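PDB 7CTQ: peptidyl tryptophan dihydroxylase from Pseudomonas putida, which dihydroxylates a peptidyl tryptophan as an FAD-dependent monooxygenase, a step essential for biogenesis of the tryptophylquinone cofactor. Local coordinates for residues 26-30 / 290-294; 121-125 / 135-139; 252-258 / 303-307. All coordinates share one frame; numbering follows the deposited sequence. Where two conformers were deposited one is given.

Overall arrangement
Interactions 2 and 3 are buried; interaction 1 lies nearer the surface. They sit on the same side of the chain's centre, their centres about 14 to 15 Å apart. Interactions 2 and 3 reach the same mixed sheet, where strands 137-140 and 257-259 are neighbours. Interaction 1 joins the end of helix 15-27 to helix 285-294, whose Leu292 and Leu293 pack on Phe137 of interaction 2. Leu292 also touches Val253 and Gly254 of interaction 3. The chemistry differs with place. Interaction 1 rests on a tyrosine-asparagine hydrogen bond, with an arginine packed beside the hydroxyl. Interaction 2 uses backbone bonds and a covered imidazole, interaction 3 aliphatic packing against a helix histidine, with polar groups at its margin.

Interaction 1: 26-30 / 290-294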
ATOM      1  N   ARG A  26       8.902 -18.766   4.165  1.00 44.22           N
ATOM      2  CA  ARG A  26       8.433 -19.766   3.213  1.00 41.55           C
ATOM      3  C   ARG A  26       9.471 -20.080   2.146  1.00 50.95           C
ATOM      4  O   ARG A  26       9.437 -21.175   1.571  1.00 58.16           O
ATOM      5  CB  ARG A  26       7.135 -19.298   2.558  1.00 44.99           C
ATOM      6  CG  ARG A  26       6.060 -18.912   3.577  1.00 55.90           C
ATOM      7  CD  ARG A  26       4.663 -19.171   3.038  1.00 64.66           C
ATOM      8  NE  ARG A  26       4.541 -18.718   1.657  1.00 72.97           N
ATOM      9  CZ  ARG A  26       3.518 -19.011   0.862  1.00 77.48           C
ATOM     10  NH1 ARG A  26       2.519 -19.768   1.307  1.00 64.14           N
ATOM     11  NH2 ARG A  26       3.499 -18.541  -0.381  1.00 76.65           N
ATOM     12  N   LEU A  27      10.384 -19.150   1.859  1.00 45.50           N
ATOM     13  CA  LEU A  27      11.492 -19.449   0.962  1.00 44.72           C
ATOM     14  C   LEU A  27      12.619 -20.191   1.664  1.00 47.42           C
ATOM     15  O   LEU A  27      13.543 -20.657   0.991  1.00 49.65           O
ATOM     16  CB  LEU A  27      12.035 -18.159   0.335  1.00 45.02           C
ATOM     17  CG  LEU A  27      11.118 -17.501  -0.701  1.00 50.36           C
ATOM     18  CD1 LEU A  27      11.790 -16.276  -1.332  1.00 44.08           C
ATOM     19  CD2 LEU A  27      10.701 -18.526  -1.766  1.00 38.97           C
ATOM     20  N   GLY A  28      12.562 -20.302   2.987  1.00 45.17           N
ATOM     21  CA  GLY A  28      13.549 -21.027   3.752  1.00 52.12           C
ATOM     22  C   GLY A  28      14.534 -20.170   4.521  1.00 51.16           C
ATOM     23  O   GLY A  28      15.556 -20.695   4.974  1.00 53.80           O
ATOM     24  N   TYR A  29      14.261 -18.882   4.686  1.00 47.76           N
ATOM     25  CA  TYR A  29      15.208 -17.957   5.287  1.00 50.05           C
ATOM     26  C   TYR A  29      14.933 -17.793   6.772  1.00 47.45           C
ATOM     27  O   TYR A  29      13.778 -17.704   7.191  1.00 46.57           O
ATOM     28  CB  TYR A  29      15.140 -16.589   4.610  1.00 49.77           C
ATOM     29  CG  TYR A  29      15.813 -16.556   3.271  1.00 42.36           C
ATOM     30  CD1 TYR A  29      17.197 -16.497   3.169  1.00 44.27           C
ATOM     31  CD2 TYR A  29      15.069 -16.599   2.105  1.00 43.53           C
ATOM     32  CE1 TYR A  29      17.821 -16.467   1.941  1.00 44.51           C
ATOM     33  CE2 TYR A  29      15.681 -16.579   0.872  1.00 41.95           C
ATOM     34  CZ  TYR A  29      17.053 -16.504   0.793  1.00 46.94           C
ATOM     35  OH  TYR A  29      17.648 -16.480  -0.443  1.00 38.79           O
ATOM     36  N   ALA A  30      16.007 -17.742   7.557  1.00 58.17           N
ATOM     37  CA  ALA A  30      15.918 -17.270   8.932  1.00 64.36           C
ATOM     38  C   ALA A  30      15.731 -15.758   8.922  1.00 54.54           C
ATOM     39  O   ALA A  30      16.411 -15.049   8.172  1.00 56.19           O
ATOM     40  CB  ALA A  30      17.179 -17.653   9.708  1.00 50.64           C
ATOM     41  N   ASN A 290      15.389 -12.806  -2.415  1.00 36.59           N
ATOM     42  CA  ASN A 290      15.938 -14.109  -2.774  1.00 37.80           C
ATOM     43  C   ASN A 290      16.926 -13.994  -3.931  1.00 42.02           C
ATOM     44  O   ASN A 290      17.984 -14.644  -3.930  1.00 31.88           O
ATOM     45  CB  ASN A 290      14.788 -15.066  -3.118  1.00 32.24           C
ATOM     46  CG  ASN A 290      15.258 -16.475  -3.382  1.00 35.60           C
ATOM     47  OD1 ASN A 290      15.943 -17.081  -2.552  1.00 38.07           O
ATOM     48  ND2 ASN A 290      14.898 -17.011  -4.550  1.00 35.94           N
ATOM     49  N   THR A 291      16.615 -13.144  -4.913  1.00 33.52           N
ATOM     50  CA  THR A 291      17.559 -12.905  -5.995  1.00 33.14           C
ATOM     51  C   THR A 291      18.789 -12.168  -5.486  1.00 38.05           C
ATOM     52  O   THR A 291      19.920 -12.524  -5.833  1.00 37.21           O
ATOM     53  CB  THR A 291      16.892 -12.125  -7.127  1.00 36.02           C
ATOM     54  OG1 THR A 291      15.607 -12.707  -7.410  1.00 33.54           O
ATOM     55  CG2 THR A 291      17.770 -12.171  -8.400  1.00 31.39           C
ATOM     56  N   LEU A 292      18.590 -11.166  -4.634  1.00 27.64           N
ATOM     57  CA  LEU A 292      19.710 -10.363  -4.179  1.00 36.91           C
ATOM     58  C   LEU A 292      20.713 -11.209  -3.399  1.00 46.80           C
ATOM     59  O   LEU A 292      21.917 -10.915  -3.410  1.00 41.41           O
ATOM     60  CB  LEU A 292      19.195  -9.196  -3.332  1.00 28.92           C
ATOM     61  CG  LEU A 292      18.492  -8.067  -4.114  1.00 39.42           C
ATOM     62  CD1 LEU A 292      17.934  -7.022  -3.179  1.00 32.75           C
ATOM     63  CD2 LEU A 292      19.425  -7.410  -5.126  1.00 35.34           C
ATOM     64  N   LEU A 293      20.240 -12.279  -2.754  1.00 41.07           N
ATOM     65  CA  LEU A 293      21.060 -13.135  -1.898  1.00 35.84           C
ATOM     66  C   LEU A 293      21.614 -14.360  -2.618  1.00 43.33           C
ATOM     67  O   LEU A 293      22.785 -14.699  -2.418  1.00 46.82           O
ATOM     68  CB  LEU A 293      20.248 -13.574  -0.680  1.00 39.88           C
ATOM     69  CG  LEU A 293      19.837 -12.412   0.228  1.00 34.83           C
ATOM     70  CD1 LEU A 293      18.889 -12.863   1.316  1.00 38.97           C
ATOM     71  CD2 LEU A 293      21.062 -11.744   0.830  1.00 39.66           C
ATOM     72  N   ARG A 294      20.809 -15.024  -3.452  1.00 37.10           N
ATOM     73  CA  ARG A 294      21.214 -16.232  -4.168  1.00 44.49           C
ATOM     74  C   ARG A 294      21.908 -15.960  -5.497  1.00 45.40           C
ATOM     75  O   ARG A 294      22.782 -16.737  -5.897  1.00 43.78           O
ATOM     76  CB  ARG A 294      20.001 -17.134  -4.435  1.00 46.11           C
ATOM     77  CG  ARG A 294      19.330 -17.690  -3.191  1.00 52.80           C
ATOM     78  CD  ARG A 294      20.341 -18.203  -2.175  1.00 53.69           C
ATOM     79  NE  ARG A 294      19.675 -19.060  -1.203  1.00 60.22           N
ATOM     80  CZ  ARG A 294      19.971 -19.110   0.091  1.00 63.77           C
ATOM     81  NH1 ARG A 294      20.941 -18.348   0.584  1.00 59.40           N
ATOM     82  NH2 ARG A 294      19.289 -19.925   0.892  1.00 60.46           N
TER
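Tyr29 and Asn290 make the hydrogen bond of this contact. The phenol OH donates to Asn290 OD1 at 2.8 Å. The oxygen lies at the ring edge, near the plane of the phenol, and the ring and amide planes stand 71° apart. Asn290 ND2 has its own partner, the carbonyl of Gly369, so both ends of the amide are used and its rotation is fixed.

Polar packing adds Arg294. Its chain bends at CG (chi2 -44°) and folds back so that its guanidinium lies beside the phenol hydroxyl. Tyr29 OH sits over one face of the guanidinium, 3.4 Å from Arg294 NE, but at an angle too poor for a hydrogen bond.

The apolar contacts are few. Leu293 CD1 meets Tyr29 CE1 at 3.8 Å, coming obliquely to the ring. Leu27 CD1 touches Asn290 CB at 3.7 Å. Between Leu27 and Tyr29, Gly28 has positive phi and closes helix 15-27 with a Schellman motif, which turns the chain so that Tyr29 can face the other segment.

The contact joins the C-terminal end of helix 15-27 to the last turn of helix 285-294. Strand 8-11 lies beside it, with Ile8 against both Tyr29 and Leu293.

Interaction 2: 121-125 / 135-139; sequences VGHGI and ADFLV
His123 and Ala135 form an antiparallel hydrogen-bonded pair. His123 N donates to Ala135 O at 2.6 Å, a short bond, and Ala135 N returns one to His123 O at 2.9 Å. Both donors lie in the carbonyl planes. Gly122 brings its CA 3.6 Å from the same Ala135 O, where a CB would clash.

The His123 ring is set by its first torsion: CG lies beside the backbone N and anti to the carbonyl carbon (chi1 -68°). This turns one face of the imidazole to Leu138. Leu138 CB stands almost straight above the ring centre, 3.7 Å from the centroid, as a CH-pi contact. Ala135 O lies at the ring edge, in its plane, 3.5 Å from His123 CD2. The ring's NE2 points to Asp256, with a weak bond to its carbonyl O and a probable one to its OD1. With an alanine here, Leu138 would probably lose the ring face it rests on, and Asp256 would be left without its imidazole partner.

Segment 121-125 and Ala135 belong to the antiparallel meander of strands 108-119, 123-127 and 132-135. The meander packs against the parallel strands and is the connection leading into strand 137-140, consistent with a Rossmann-type FAD-binding fold. After Ala135 the chain enters the parallel sheet as strand 137-140, next to strand 8-11.

Ile125 reaches across to the second segment. Its chi1 of -34° is well off a staggered value, and CD1 is pressed 3.4 Å from Leu138 CD1, tighter than usual for two methyls. Ile125 CD1 also touches Ala135 CB at 3.9 Å, and Val9 of strand 8-11 lies against both Ile125 and Ala135.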
ATOM      1  N   VAL A 121      30.484  -2.816   7.881  1.00 82.39           N
ATOM      2  CA  VAL A 121      30.578  -3.994   7.014  1.00 88.10           C
ATOM      3  C   VAL A 121      29.202  -4.308   6.423  1.00 87.25           C
ATOM      4  O   VAL A 121      28.920  -3.955   5.270  1.00 78.11           O
ATOM      5  CB  VAL A 121      31.214  -5.220   7.723  1.00 90.05           C
ATOM      6  CG1 VAL A 121      32.731  -5.077   7.754  1.00 82.89           C
ATOM      7  CG2 VAL A 121      30.692  -5.462   9.147  1.00 87.07           C
ATOM      8  N   GLY A 122      28.333  -4.954   7.198  1.00 83.55           N
ATOM      9  CA  GLY A 122      26.949  -5.112   6.793  1.00 73.36           C
ATOM     10  C   GLY A 122      26.101  -3.943   7.248  1.00 68.91           C
ATOM     11  O   GLY A 122      26.454  -2.782   7.017  1.00 71.07           O
ATOM     12  N   HIS A 123      24.988  -4.232   7.910  1.00 57.55           N
ATOM     13  CA  HIS A 123      24.115  -3.205   8.455  1.00 68.73           C
ATOM     14  C   HIS A 123      24.252  -3.182   9.969  1.00 71.69           C
ATOM     15  O   HIS A 123      24.091  -4.215  10.627  1.00 64.31           O
ATOM     16  CB  HIS A 123      22.660  -3.459   8.063  1.00 67.67           C
ATOM     17  CG  HIS A 123      22.402  -3.285   6.603  1.00 60.65           C
ATOM     18  ND1 HIS A 123      21.940  -2.103   6.067  1.00 59.34           N
ATOM     19  CD2 HIS A 123      22.557  -4.137   5.565  1.00 60.07           C
ATOM     20  CE1 HIS A 123      21.821  -2.235   4.759  1.00 54.91           C
ATOM     21  NE2 HIS A 123      22.186  -3.461   4.430  1.00 58.36           N
ATOM     22  N   GLY A 124      24.551  -2.007  10.514  1.00 70.32           N
ATOM     23  CA  GLY A 124      24.636  -1.851  11.949  1.00 66.89           C
ATOM     24  C   GLY A 124      23.391  -1.212  12.519  1.00 66.53           C
ATOM     25  O   GLY A 124      23.271   0.015  12.549  1.00 71.70           O
ATOM     26  N   ILE A 125      22.457  -2.036  12.976  1.00 65.11           N
ATOM     27  CA  ILE A 125      21.174  -1.561  13.478  1.00 61.48           C
ATOM     28  C   ILE A 125      21.307  -1.322  14.971  1.00 75.15           C
ATOM     29  O   ILE A 125      21.336  -2.268  15.764  1.00 71.27           O
ATOM     30  CB  ILE A 125      20.047  -2.554  13.182  1.00 72.11           C
ATOM     31  CG1 ILE A 125      20.300  -3.248  11.842  1.00 65.17           C
ATOM     32  CG2 ILE A 125      18.698  -1.848  13.207  1.00 69.31           C
ATOM     33  CD1 ILE A 125      19.214  -4.197  11.466  1.00 61.94           C
ATOM     34  N   ALA A 135      23.125  -6.957  10.417  1.00 74.92           N
ATOM     35  CA  ALA A 135      22.324  -7.477   9.318  1.00 59.89           C
ATOM     36  C   ALA A 135      23.176  -7.556   8.065  1.00 54.68           C
ATOM     37  O   ALA A 135      23.850  -6.587   7.705  1.00 59.90           O
ATOM     38  CB  ALA A 135      21.093  -6.605   9.059  1.00 57.93           C
ATOM     39  N   ASP A 136      23.160  -8.724   7.416  1.00 55.02           N
ATOM     40  CA  ASP A 136      23.685  -8.833   6.062  1.00 53.02           C
ATOM     41  C   ASP A 136      22.707  -8.273   5.040  1.00 53.36           C
ATOM     42  O   ASP A 136      23.132  -7.801   3.977  1.00 43.24           O
ATOM     43  CB  ASP A 136      23.999 -10.290   5.725  1.00 56.60           C
ATOM     44  CG  ASP A 136      25.187 -10.823   6.504  1.00 70.02           C
ATOM     45  OD1 ASP A 136      26.300 -10.265   6.363  1.00 66.91           O
ATOM     46  OD2 ASP A 136      24.995 -11.793   7.269  1.00 65.83           O
ATOM     47  N   PHE A 137      21.407  -8.328   5.350  1.00 48.85           N
ATOM     48  CA  PHE A 137      20.352  -7.768   4.510  1.00 54.41           C
ATOM     49  C   PHE A 137      19.299  -7.095   5.377  1.00 45.24           C
ATOM     50  O   PHE A 137      18.809  -7.687   6.347  1.00 46.95           O
ATOM     51  CB  PHE A 137      19.679  -8.833   3.633  1.00 47.58           C
ATOM     52  CG  PHE A 137      18.886  -8.246   2.493  1.00 42.82           C
ATOM     53  CD1 PHE A 137      17.626  -7.702   2.710  1.00 42.50           C
ATOM     54  CD2 PHE A 137      19.427  -8.197   1.215  1.00 43.96           C
ATOM     55  CE1 PHE A 137      16.903  -7.138   1.656  1.00 41.42           C
ATOM     56  CE2 PHE A 137      18.713  -7.637   0.156  1.00 44.48           C
ATOM     57  CZ  PHE A 137      17.459  -7.105   0.379  1.00 33.07           C
ATOM     58  N   LEU A 138      18.923  -5.878   4.998  1.00 43.77           N
ATOM     59  CA  LEU A 138      17.975  -5.069   5.748  1.00 41.07           C
ATOM     60  C   LEU A 138      16.688  -4.864   4.950  1.00 47.34           C
ATOM     61  O   LEU A 138      16.728  -4.389   3.812  1.00 46.91           O
ATOM     62  CB  LEU A 138      18.603  -3.717   6.090  1.00 43.07           C
ATOM     63  CG  LEU A 138      17.774  -2.812   6.998  1.00 44.78           C
ATOM     64  CD1 LEU A 138      17.923  -3.309   8.410  1.00 56.69           C
ATOM     65  CD2 LEU A 138      18.230  -1.363   6.881  1.00 51.93           C
ATOM     66  N   VAL A 139      15.545  -5.196   5.552  1.00 43.93           N
ATOM     67  CA  VAL A 139      14.240  -4.812   5.019  1.00 45.13           C
ATOM     68  C   VAL A 139      13.753  -3.594   5.796  1.00 35.12           C
ATOM     69  O   VAL A 139      13.515  -3.675   7.005  1.00 42.41           O
ATOM     70  CB  VAL A 139      13.222  -5.959   5.111  1.00 32.39           C
ATOM     71  CG1 VAL A 139      11.884  -5.533   4.519  1.00 40.35           C
ATOM     72  CG2 VAL A 139      13.752  -7.226   4.452  1.00 36.82           C
TER

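Interaction 3: 252-258 / 303-307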
ATOM      1  N   CYS A 252      14.136   2.622  -3.422  0.62 45.65           N
ATOM      2  CA  CYS A 252      13.410   1.595  -2.691  0.62 41.92           C
ATOM      3  C   CYS A 252      14.102   0.240  -2.647  0.62 38.02           C
ATOM      4  O   CYS A 252      13.537  -0.695  -2.066  0.62 35.95           O
ATOM      5  CB  CYS A 252      11.996   1.419  -3.265  0.62 41.16           C
ATOM      6  SG  CYS A 252      11.944   1.137  -5.032  0.62 39.35           S
ATOM      7  N   VAL A 253      15.290   0.098  -3.232  1.00 34.56           N
ATOM      8  CA  VAL A 253      16.018  -1.167  -3.160  1.00 39.88           C
ATOM      9  C   VAL A 253      17.496  -0.911  -3.448  1.00 40.64           C
ATOM     10  O   VAL A 253      17.848  -0.085  -4.294  1.00 43.50           O
ATOM     11  CB  VAL A 253      15.406  -2.216  -4.124  1.00 38.88           C
ATOM     12  CG1 VAL A 253      15.365  -1.679  -5.553  1.00 42.47           C
ATOM     13  CG2 VAL A 253      16.154  -3.540  -4.046  1.00 39.43           C
ATOM     14  N   GLY A 254      18.358  -1.641  -2.736  1.00 41.56           N
ATOM     15  CA  GLY A 254      19.801  -1.565  -2.884  1.00 36.30           C
ATOM     16  C   GLY A 254      20.425  -2.934  -3.078  1.00 49.91           C
ATOM     17  O   GLY A 254      19.715  -3.924  -3.294  1.00 43.39           O
ATOM     18  N   GLN A 255      21.757  -3.007  -3.009  1.00 45.73           N
ATOM     19  CA  GLN A 255      22.440  -4.294  -3.108  1.00 47.41           C
ATOM     20  C   GLN A 255      22.088  -5.208  -1.942  1.00 36.03           C
ATOM     21  O   GLN A 255      22.072  -6.435  -2.093  1.00 42.53           O
ATOM     22  CB  GLN A 255      23.951  -4.079  -3.162  1.00 50.47           C
ATOM     23  CG  GLN A 255      24.404  -3.271  -4.353  1.00 55.81           C
ATOM     24  CD  GLN A 255      24.002  -3.917  -5.663  1.00 65.25           C
ATOM     25  OE1 GLN A 255      23.170  -3.386  -6.404  1.00 65.34           O
ATOM     26  NE2 GLN A 255      24.592  -5.078  -5.956  1.00 67.96           N
ATOM     27  N   ASP A 256      21.792  -4.634  -0.786  1.00 37.95           N
ATOM     28  CA  ASP A 256      21.558  -5.420   0.416  1.00 46.26           C
ATOM     29  C   ASP A 256      20.442  -4.818   1.250  1.00 38.79           C
ATOM     30  O   ASP A 256      20.443  -4.945   2.478  1.00 45.98           O
ATOM     31  CB  ASP A 256      22.832  -5.551   1.267  1.00 44.91           C
ATOM     32  CG  ASP A 256      23.451  -4.198   1.631  1.00 55.18           C
ATOM     33  OD1 ASP A 256      22.765  -3.156   1.541  1.00 59.88           O
ATOM     34  OD2 ASP A 256      24.637  -4.180   2.030  1.00 63.73           O
ATOM     35  N   TRP A 257      19.487  -4.150   0.608  1.00 36.02           N
ATOM     36  CA  TRP A 257      18.361  -3.610   1.355  1.00 34.18           C
ATOM     37  C   TRP A 257      17.173  -3.433   0.424  1.00 39.54           C
ATOM     38  O   TRP A 257      17.309  -3.417  -0.803  1.00 33.99           O
ATOM     39  CB  TRP A 257      18.710  -2.287   2.050  1.00 32.84           C
ATOM     40  CG  TRP A 257      19.044  -1.147   1.131  1.00 47.56           C
ATOM     41  CD1 TRP A 257      20.279  -0.819   0.649  1.00 42.31           C
ATOM     42  CD2 TRP A 257      18.133  -0.169   0.600  1.00 42.50           C
ATOM     43  NE1 TRP A 257      20.191   0.297  -0.152  1.00 56.44           N
ATOM     44  CE2 TRP A 257      18.886   0.711  -0.202  1.00 49.32           C
ATOM     45  CE3 TRP A 257      16.759   0.038   0.718  1.00 40.24           C
ATOM     46  CZ2 TRP A 257      18.309   1.780  -0.880  1.00 43.60           C
ATOM     47  CZ3 TRP A 257      16.185   1.103   0.038  1.00 47.40           C
ATOM     48  CH2 TRP A 257      16.961   1.959  -0.751  1.00 45.49           C
ATOM     49  N   ILE A 258      16.009  -3.286   1.032  1.00 34.15           N
ATOM     50  CA  ILE A 258      14.784  -3.079   0.275  1.00 38.17           C
ATOM     51  C   ILE A 258      13.816  -2.327   1.171  1.00 34.40           C
ATOM     52  O   ILE A 258      13.794  -2.530   2.388  1.00 42.56           O
ATOM     53  CB  ILE A 258      14.207  -4.424  -0.233  1.00 37.31           C
ATOM     54  CG1 ILE A 258      13.181  -4.191  -1.342  1.00 37.57           C
ATOM     55  CG2 ILE A 258      13.582  -5.271   0.908  1.00 27.78           C
ATOM     56  CD1 ILE A 258      12.665  -5.481  -1.922  1.00 33.72           C
ATOM     57  N   ARG A 303      16.745  -5.107  -8.760  1.00 33.58           N
ATOM     58  CA  ARG A 303      16.426  -3.759  -8.306  1.00 25.54           C
ATOM     59  C   ARG A 303      15.425  -3.102  -9.240  1.00 30.31           C
ATOM     60  O   ARG A 303      14.465  -2.467  -8.785  1.00 30.66           O
ATOM     61  CB  ARG A 303      17.694  -2.904  -8.196  1.00 33.59           C
ATOM     62  CG  ARG A 303      18.638  -3.317  -7.044  1.00 47.21           C
ATOM     63  CD  ARG A 303      20.066  -2.761  -7.226  1.00 43.64           C
ATOM     64  NE  ARG A 303      20.129  -1.356  -6.835  1.00 47.56           N
ATOM     65  CZ  ARG A 303      21.251  -0.674  -6.626  1.00 61.43           C
ATOM     66  NH1 ARG A 303      21.183   0.603  -6.275  1.00 57.12           N
ATOM     67  NH2 ARG A 303      22.436  -1.261  -6.773  1.00 55.21           N
ATOM     68  N   GLN A 304      15.627  -3.265 -10.552  1.00 31.92           N
ATOM     69  CA  GLN A 304      14.697  -2.693 -11.518  1.00 32.54           C
ATOM     70  C   GLN A 304      13.314  -3.310 -11.367  1.00 32.47           C
ATOM     71  O   GLN A 304      12.297  -2.611 -11.440  1.00 32.71           O
ATOM     72  CB  GLN A 304      15.228  -2.892 -12.935  1.00 31.80           C
ATOM     73  CG  GLN A 304      14.296  -2.297 -14.002  1.00 36.60           C
ATOM     74  CD  GLN A 304      14.764  -2.573 -15.420  1.00 43.55           C
ATOM     75  OE1 GLN A 304      15.941  -2.815 -15.647  1.00 43.65           O
ATOM     76  NE2 GLN A 304      13.833  -2.538 -16.383  1.00 40.59           N
ATOM     77  N   PHE A 305      13.255  -4.619 -11.116  1.00 31.57           N
ATOM     78  CA  PHE A 305      11.959  -5.264 -10.948  1.00 32.64           C
ATOM     79  C   PHE A 305      11.175  -4.631  -9.799  1.00 31.65           C
ATOM     80  O   PHE A 305       9.982  -4.322  -9.940  1.00 29.30           O
ATOM     81  CB  PHE A 305      12.143  -6.772 -10.722  1.00 27.87           C
ATOM     82  CG  PHE A 305      10.851  -7.521 -10.681  1.00 34.10           C
ATOM     83  CD1 PHE A 305      10.155  -7.669  -9.485  1.00 34.14           C
ATOM     84  CD2 PHE A 305      10.306  -8.045 -11.845  1.00 37.90           C
ATOM     85  CE1 PHE A 305       8.931  -8.323  -9.443  1.00 43.55           C
ATOM     86  CE2 PHE A 305       9.087  -8.721 -11.815  1.00 43.56           C
ATOM     87  CZ  PHE A 305       8.393  -8.851 -10.612  1.00 45.47           C
ATOM     88  N   HIS A 306      11.829  -4.404  -8.661  1.00 29.12           N
ATOM     89  CA  HIS A 306      11.118  -3.855  -7.510  1.00 30.34           C
ATOM     90  C   HIS A 306      10.732  -2.390  -7.723  1.00 33.47           C
ATOM     91  O   HIS A 306       9.596  -1.999  -7.438  1.00 32.78           O
ATOM     92  CB  HIS A 306      11.959  -4.001  -6.237  1.00 31.45           C
ATOM     93  CG  HIS A 306      11.200  -3.694  -4.984  1.00 29.53           C
ATOM     94  ND1 HIS A 306      10.084  -4.408  -4.598  1.00 36.21           N
ATOM     95  CD2 HIS A 306      11.389  -2.746  -4.034  1.00 29.16           C
ATOM     96  CE1 HIS A 306       9.615  -3.908  -3.467  1.00 30.03           C
ATOM     97  NE2 HIS A 306      10.396  -2.905  -3.099  1.00 35.69           N
ATOM     98  N   GLN A 307      11.673  -1.566  -8.196  0.57 32.65           N
ATOM     99  CA  GLN A 307      11.380  -0.153  -8.422  0.57 30.90           C
ATOM    100  C   GLN A 307      10.182   0.014  -9.344  0.57 28.34           C
ATOM    101  O   GLN A 307       9.237   0.744  -9.033  0.57 26.79           O
ATOM    102  CB  GLN A 307      12.590   0.551  -9.035  0.57 34.01           C
ATOM    103  CG  GLN A 307      13.709   0.880  -8.091  0.57 39.58           C
ATOM    104  CD  GLN A 307      15.032   0.961  -8.819  0.57 39.67           C
ATOM    105  OE1 GLN A 307      15.125   1.553  -9.896  0.57 47.84           O
ATOM    106  NE2 GLN A 307      16.051   0.322  -8.262  0.57 30.37           N
TER
HETATM  107  O   HOH W   1      19.320   2.653  -4.319  1.00 54.54           O
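The loop leading into strand 257-259, an outer strand of the sheet, packs here on the long helix 299-327, with Ile258 and Val253 against His306 and Arg303. Ile258 crosses the imidazole obliquely. Its CG1 is anti to the backbone N (chi1 -164°), which carries CD1 over the centre of the His306 ring, 3.6 Å from the centroid, in a CH-pi contact. Cys252 O comes to the ring edge, 3.6 Å from His306 CD2. His306 NE2 is hydrogen-bonded to the carbonyl of Arg259, so the polar end of this buried ring has a partner and its rotation is fixed.

Val253 packs on the helix one turn earlier. Its CG1 lies 3.4 Å from the carbonyl O of Arg303 and 3.7 Å from Arg303 CB. The Arg303 chain bends at chi3 and brings one guanidinium face over Gly254 CA and Gln255 N. A water donates to Val253 O at 3.1 Å and accepts a weak bond from Arg303 NH1. Gln255 OE1 is modelled too close to this guanidinium to be read as a bond. Within the loop, Gly254 N bonds to Trp257 O at 2.8 Å, holding the two sides of the loop together.

Val288 and Ile289 of helix 285-294 also touch Ile258. Helices packed in this way against a strand at the sheet margin are consistent with the FAD-binding domain of a flavoprotein monooxygenase with a Rossmann-type core.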